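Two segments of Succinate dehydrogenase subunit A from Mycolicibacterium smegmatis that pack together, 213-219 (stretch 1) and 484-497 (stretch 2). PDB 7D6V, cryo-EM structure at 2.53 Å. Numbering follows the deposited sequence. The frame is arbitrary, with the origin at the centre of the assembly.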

ATOM      1  N   GLY A 213     -17.448  -4.322  10.457  1.00 19.80           N
ATOM      2  CA  GLY A 213     -16.938  -5.682  10.400  1.00 19.80           C
ATOM      3  C   GLY A 213     -16.236  -6.174  11.650  1.00 19.80           C
ATOM      4  O   GLY A 213     -16.009  -7.380  11.777  1.00 19.80           O
ATOM      5  N   LYS A 214     -15.890  -5.282  12.577  1.00 19.80           N
ATOM      6  CA  LYS A 214     -15.202  -5.712  13.790  1.00 19.80           C
ATOM      7  C   LYS A 214     -16.136  -6.322  14.823  1.00 19.80           C
ATOM      8  O   LYS A 214     -15.666  -6.741  15.885  1.00 19.80           O
ATOM      9  CB  LYS A 214     -14.434  -4.548  14.419  1.00 19.80           C
ATOM     10  CG  LYS A 214     -13.231  -4.109  13.617  1.00 19.80           C
ATOM     11  CD  LYS A 214     -12.491  -5.307  13.045  1.00 19.80           C
ATOM     12  CE  LYS A 214     -11.274  -5.665  13.875  1.00 19.80           C
ATOM     13  NZ  LYS A 214     -10.349  -6.562  13.131  1.00 19.80           N
ATOM     14  N   SER A 215     -17.436  -6.377  14.551  1.00 20.70           N
ATOM     15  CA  SER A 215     -18.363  -7.067  15.434  1.00 20.70           C
ATOM     16  C   SER A 215     -18.368  -8.573  15.217  1.00 20.70           C
ATOM     17  O   SER A 215     -19.019  -9.289  15.983  1.00 20.70           O
ATOM     18  CB  SER A 215     -19.778  -6.523  15.241  1.00 20.70           C
ATOM     19  OG  SER A 215     -19.810  -5.118  15.395  1.00 20.70           O
ATOM     20  N   PHE A 216     -17.664  -9.065  14.203  1.00 21.74           N
ATOM     21  CA  PHE A 216     -17.675 -10.470  13.833  1.00 21.74           C
ATOM     22  C   PHE A 216     -16.289 -11.067  14.026  1.00 21.74           C
ATOM     23  O   PHE A 216     -15.273 -10.397  13.824  1.00 21.74           O
ATOM     24  CB  PHE A 216     -18.128 -10.653  12.382  1.00 21.74           C
ATOM     25  CG  PHE A 216     -19.591 -10.415  12.177  1.00 21.74           C
ATOM     26  CD1 PHE A 216     -20.086  -9.129  12.062  1.00 21.74           C
ATOM     27  CD2 PHE A 216     -20.475 -11.473  12.107  1.00 21.74           C
ATOM     28  CE1 PHE A 216     -21.429  -8.904  11.882  1.00 21.74           C
ATOM     29  CE2 PHE A 216     -21.820 -11.253  11.926  1.00 21.74           C
ATOM     30  CZ  PHE A 216     -22.298  -9.968  11.814  1.00 21.74           C
ATOM     31  N   LYS A 217     -16.261 -12.340  14.424  1.00 23.40           N
ATOM     32  CA  LYS A 217     -14.992 -12.996  14.722  1.00 23.40           C
ATOM     33  C   LYS A 217     -14.128 -13.127  13.476  1.00 23.40           C
ATOM     34  O   LYS A 217     -12.918 -12.875  13.523  1.00 23.40           O
ATOM     35  CB  LYS A 217     -15.246 -14.367  15.345  1.00 23.40           C
ATOM     36  CG  LYS A 217     -13.998 -15.057  15.843  1.00 23.40           C
ATOM     37  CD  LYS A 217     -14.333 -16.378  16.499  1.00 23.40           C
ATOM     38  CE  LYS A 217     -13.083 -17.087  16.975  1.00 23.40           C
ATOM     39  NZ  LYS A 217     -13.413 -18.306  17.759  1.00 23.40           N
ATOM     40  N   VAL A 218     -14.723 -13.518  12.354  1.00 25.16           N
ATOM     41  CA  VAL A 218     -14.009 -13.669  11.092  1.00 25.16           C
ATOM     42  C   VAL A 218     -14.488 -12.573  10.154  1.00 25.16           C
ATOM     43  O   VAL A 218     -15.678 -12.502   9.828  1.00 25.16           O
ATOM     44  CB  VAL A 218     -14.226 -15.059  10.476  1.00 25.16           C
ATOM     45  CG1 VAL A 218     -13.240 -15.295   9.350  1.00 25.16           C
ATOM     46  CG2 VAL A 218     -14.089 -16.131  11.537  1.00 25.16           C
ATOM     47  N   SER A 219     -13.563 -11.724   9.721  1.00 24.29           N
ATOM     48  CA  SER A 219     -13.908 -10.585   8.887  1.00 24.29           C
ATOM     49  C   SER A 219     -12.661 -10.105   8.164  1.00 24.29           C
ATOM     50  O   SER A 219     -11.540 -10.303   8.636  1.00 24.29           O
ATOM     51  CB  SER A 219     -14.512  -9.450   9.718  1.00 24.29           C
ATOM     52  OG  SER A 219     -15.001  -8.417   8.888  1.00 24.29           O
ATOM     53  N   LEU A 484     -14.765  -8.651  26.600  1.00 20.01           N
ATOM     54  CA  LEU A 484     -16.114  -8.338  26.142  1.00 20.01           C
ATOM     55  C   LEU A 484     -16.178  -8.299  24.621  1.00 20.01           C
ATOM     56  O   LEU A 484     -17.138  -8.795  24.017  1.00 20.01           O
ATOM     57  CB  LEU A 484     -16.567  -6.999  26.722  1.00 20.01           C
ATOM     58  CG  LEU A 484     -17.104  -6.947  28.153  1.00 20.01           C
ATOM     59  CD1 LEU A 484     -17.165  -5.508  28.629  1.00 20.01           C
ATOM     60  CD2 LEU A 484     -18.462  -7.592  28.260  1.00 20.01           C
ATOM     61  N   HIS A 485     -15.167  -7.702  23.987  1.00 19.40           N
ATOM     62  CA  HIS A 485     -15.139  -7.637  22.532  1.00 19.40           C
ATOM     63  C   HIS A 485     -15.079  -9.029  21.919  1.00 19.40           C
ATOM     64  O   HIS A 485     -15.780  -9.317  20.941  1.00 19.40           O
ATOM     65  CB  HIS A 485     -13.952  -6.795  22.070  1.00 19.40           C
ATOM     66  CG  HIS A 485     -13.888  -6.607  20.587  1.00 19.40           C
ATOM     67  ND1 HIS A 485     -12.700  -6.461  19.907  1.00 19.40           N
ATOM     68  CD2 HIS A 485     -14.866  -6.538  19.655  1.00 19.40           C
ATOM     69  CE1 HIS A 485     -12.947  -6.310  18.620  1.00 19.40           C
ATOM     70  NE2 HIS A 485     -14.255  -6.353  18.440  1.00 19.40           N
ATOM     71  N   ALA A 486     -14.245  -9.907  22.480  1.00 20.22           N
ATOM     72  CA  ALA A 486     -14.149 -11.270  21.968  1.00 20.22           C
ATOM     73  C   ALA A 486     -15.464 -12.019  22.137  1.00 20.22           C
ATOM     74  O   ALA A 486     -15.879 -12.766  21.243  1.00 20.22           O
ATOM     75  CB  ALA A 486     -13.013 -12.013  22.667  1.00 20.22           C
ATOM     76  N   GLU A 487     -16.132 -11.841  23.280  1.00 21.83           N
ATOM     77  CA  GLU A 487     -17.413 -12.511  23.484  1.00 21.83           C
ATOM     78  C   GLU A 487     -18.459 -12.019  22.492  1.00 21.83           C
ATOM     79  O   GLU A 487     -19.223 -12.818  21.934  1.00 21.83           O
ATOM     80  CB  GLU A 487     -17.891 -12.311  24.919  1.00 21.83           C
ATOM     81  CG  GLU A 487     -16.990 -12.961  25.949  1.00 21.83           C
ATOM     82  CD  GLU A 487     -17.607 -12.993  27.327  1.00 21.83           C
ATOM     83  OE1 GLU A 487     -18.797 -12.640  27.453  1.00 21.83           O
ATOM     84  OE2 GLU A 487     -16.903 -13.374  28.285  1.00 21.83           O
ATOM     85  N   LEU A 488     -18.501 -10.705  22.248  1.00 21.22           N
ATOM     86  CA  LEU A 488     -19.419 -10.173  21.247  1.00 21.22           C
ATOM     87  C   LEU A 488     -19.122 -10.741  19.869  1.00 21.22           C
ATOM     88  O   LEU A 488     -20.042 -11.112  19.129  1.00 21.22           O
ATOM     89  CB  LEU A 488     -19.341  -8.648  21.212  1.00 21.22           C
ATOM     90  CG  LEU A 488     -20.051  -8.001  20.021  1.00 21.22           C
ATOM     91  CD1 LEU A 488     -21.553  -8.065  20.193  1.00 21.22           C
ATOM     92  CD2 LEU A 488     -19.598  -6.569  19.824  1.00 21.22           C
ATOM     93  N   GLN A 489     -17.841 -10.805  19.502  1.00 20.71           N
ATOM     94  CA  GLN A 489     -17.475 -11.314  18.187  1.00 20.71           C
ATOM     95  C   GLN A 489     -17.895 -12.766  18.024  1.00 20.71           C
ATOM     96  O   GLN A 489     -18.447 -13.149  16.986  1.00 20.71           O
ATOM     97  CB  GLN A 489     -15.974 -11.159  17.971  1.00 20.71           C
ATOM     98  CG  GLN A 489     -15.548  -9.744  17.663  1.00 20.71           C
ATOM     99  CD  GLN A 489     -14.108  -9.658  17.228  1.00 20.71           C
ATOM    100  OE1 GLN A 489     -13.219 -10.189  17.888  1.00 20.71           O
ATOM    101  NE2 GLN A 489     -13.867  -8.988  16.111  1.00 20.71           N
ATOM    102  N   GLN A 490     -17.654 -13.588  19.049  1.00 22.40           N
ATOM    103  CA  GLN A 490     -18.051 -14.989  18.980  1.00 22.40           C
ATOM    104  C   GLN A 490     -19.562 -15.130  18.864  1.00 22.40           C
ATOM    105  O   GLN A 490     -20.057 -15.923  18.055  1.00 22.40           O
ATOM    106  CB  GLN A 490     -17.536 -15.745  20.203  1.00 22.40           C
ATOM    107  CG  GLN A 490     -17.759 -17.248  20.144  1.00 22.40           C
ATOM    108  CD  GLN A 490     -16.954 -17.915  19.048  1.00 22.40           C
ATOM    109  OE1 GLN A 490     -15.763 -18.168  19.205  1.00 22.40           O
ATOM    110  NE2 GLN A 490     -17.603 -18.199  17.925  1.00 22.40           N
ATOM    111  N   SER A 491     -20.315 -14.366  19.660  1.00 23.17           N
ATOM    112  CA  SER A 491     -21.769 -14.478  19.618  1.00 23.17           C
ATOM    113  C   SER A 491     -22.323 -14.062  18.261  1.00 23.17           C
ATOM    114  O   SER A 491     -23.202 -14.736  17.709  1.00 23.17           O
ATOM    115  CB  SER A 491     -22.384 -13.634  20.730  1.00 23.17           C
ATOM    116  OG  SER A 491     -21.918 -14.063  21.996  1.00 23.17           O
ATOM    117  N   MET A 492     -21.815 -12.963  17.700  1.00 22.72           N
ATOM    118  CA  MET A 492     -22.304 -12.520  16.398  1.00 22.72           C
ATOM    119  C   MET A 492     -21.921 -13.498  15.297  1.00 22.72           C
ATOM    120  O   MET A 492     -22.725 -13.770  14.402  1.00 22.72           O
ATOM    121  CB  MET A 492     -21.786 -11.120  16.077  1.00 22.72           C
ATOM    122  CG  MET A 492     -22.284 -10.049  17.023  1.00 22.72           C
ATOM    123  SD  MET A 492     -24.074  -9.877  16.949  1.00 22.72           S
ATOM    124  CE  MET A 492     -24.274  -9.089  15.356  1.00 22.72           C
ATOM    125  N   ASN A 493     -20.703 -14.040  15.342  1.00 23.95           N
ATOM    126  CA  ASN A 493     -20.303 -15.010  14.330  1.00 23.95           C
ATOM    127  C   ASN A 493     -21.155 -16.272  14.405  1.00 23.95           C
ATOM    128  O   ASN A 493     -21.554 -16.820  13.372  1.00 23.95           O
ATOM    129  CB  ASN A 493     -18.824 -15.353  14.489  1.00 23.95           C
ATOM    130  CG  ASN A 493     -18.176 -15.751  13.182  1.00 23.95           C
ATOM    131  OD1 ASN A 493     -17.968 -14.918  12.302  1.00 23.95           O
ATOM    132  ND2 ASN A 493     -17.854 -17.029  13.050  1.00 23.95           N
ATOM    133  N   ASP A 494     -21.439 -16.749  15.616  1.00 24.57           N
ATOM    134  CA  ASP A 494     -22.186 -17.994  15.761  1.00 24.57           C
ATOM    135  C   ASP A 494     -23.652 -17.822  15.380  1.00 24.57           C
ATOM    136  O   ASP A 494     -24.201 -18.623  14.618  1.00 24.57           O
ATOM    137  CB  ASP A 494     -22.068 -18.512  17.194  1.00 24.57           C
ATOM    138  CG  ASP A 494     -20.670 -18.967  17.534  1.00 24.57           C
ATOM    139  OD1 ASP A 494     -19.741 -18.680  16.752  1.00 24.57           O
ATOM    140  OD2 ASP A 494     -20.497 -19.611  18.588  1.00 24.57           O
ATOM    141  N   LEU A 495     -24.305 -16.783  15.900  1.00 25.07           N
ATOM    142  CA  LEU A 495     -25.758 -16.720  15.842  1.00 25.07           C
ATOM    143  C   LEU A 495     -26.296 -15.768  14.783  1.00 25.07           C
ATOM    144  O   LEU A 495     -27.491 -15.821  14.481  1.00 25.07           O
ATOM    145  CB  LEU A 495     -26.318 -16.339  17.216  1.00 25.07           C
ATOM    146  CG  LEU A 495     -25.733 -17.156  18.372  1.00 25.07           C
ATOM    147  CD1 LEU A 495     -26.209 -16.641  19.711  1.00 25.07           C
ATOM    148  CD2 LEU A 495     -26.073 -18.626  18.221  1.00 25.07           C
ATOM    149  N   VAL A 496     -25.464 -14.902  14.213  1.00 24.66           N
ATOM    150  CA  VAL A 496     -25.859 -14.052  13.090  1.00 24.66           C
ATOM    151  C   VAL A 496     -24.795 -14.260  12.014  1.00 24.66           C
ATOM    152  O   VAL A 496     -23.798 -13.536  11.953  1.00 24.66           O
ATOM    153  CB  VAL A 496     -25.979 -12.577  13.480  1.00 24.66           C
ATOM    154  CG1 VAL A 496     -26.294 -11.724  12.268  1.00 24.66           C
ATOM    155  CG2 VAL A 496     -27.031 -12.389  14.561  1.00 24.66           C
ATOM    156  N   GLY A 497     -25.013 -15.233  11.141  1.00 26.55           N
ATOM    157  CA  GLY A 497     -24.033 -15.617  10.152  1.00 26.55           C
ATOM    158  C   GLY A 497     -24.640 -15.616   8.765  1.00 26.55           C
ATOM    159  O   GLY A 497     -25.546 -14.844   8.461  1.00 26.55           O
TER

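Three residues, Phe-216, Lys-217 and Gln-489, cover the most surface in this contact, which buries 577 Å² in all. The CA-to-CB bond of Phe-216 points away from the helix, yet its ring returns to it. Met-492 CB lies 4.3 Å from the centroid of the Phe-216 ring, defined by CG, CD1, CD2, CE1, CE2 and CZ, and only 15° off the normal, which identifies a CH-pi contact over one face. At the ring edge, Phe-216 CE2 comes within 3.0 Å of Val-496 O, close to the ring plane, where the helix has just ended. Phe-216 CZ also packs against Met-492 CE at 4.2 Å.

Gln-489 supplies a side-chain donor to the contact. Gln-489 NE2 donates to Lys-214 O (2.9 Å, 131°), an acceptor shared with His-485 NE2, whose bond to Lys-214 O is equally short but straighter at 161°. Gln-489 NE2 is also 3.0 Å from Phe-216 O, but the angle is too poor for a hydrogen bond. Gln-489 CA directs its hydrogen almost straight at Ser-215 O (3.4 Å, 174°).

Lys-217, with all four chi angles t, is extended and runs across the helix, and Lys-217 NZ donates to Gln-490 OE1 at 2.8 Å. Its backbone contributes less: Lys-217 N to Gln-489 O, at 3.5 Å and 123°, is a weak hydrogen bond.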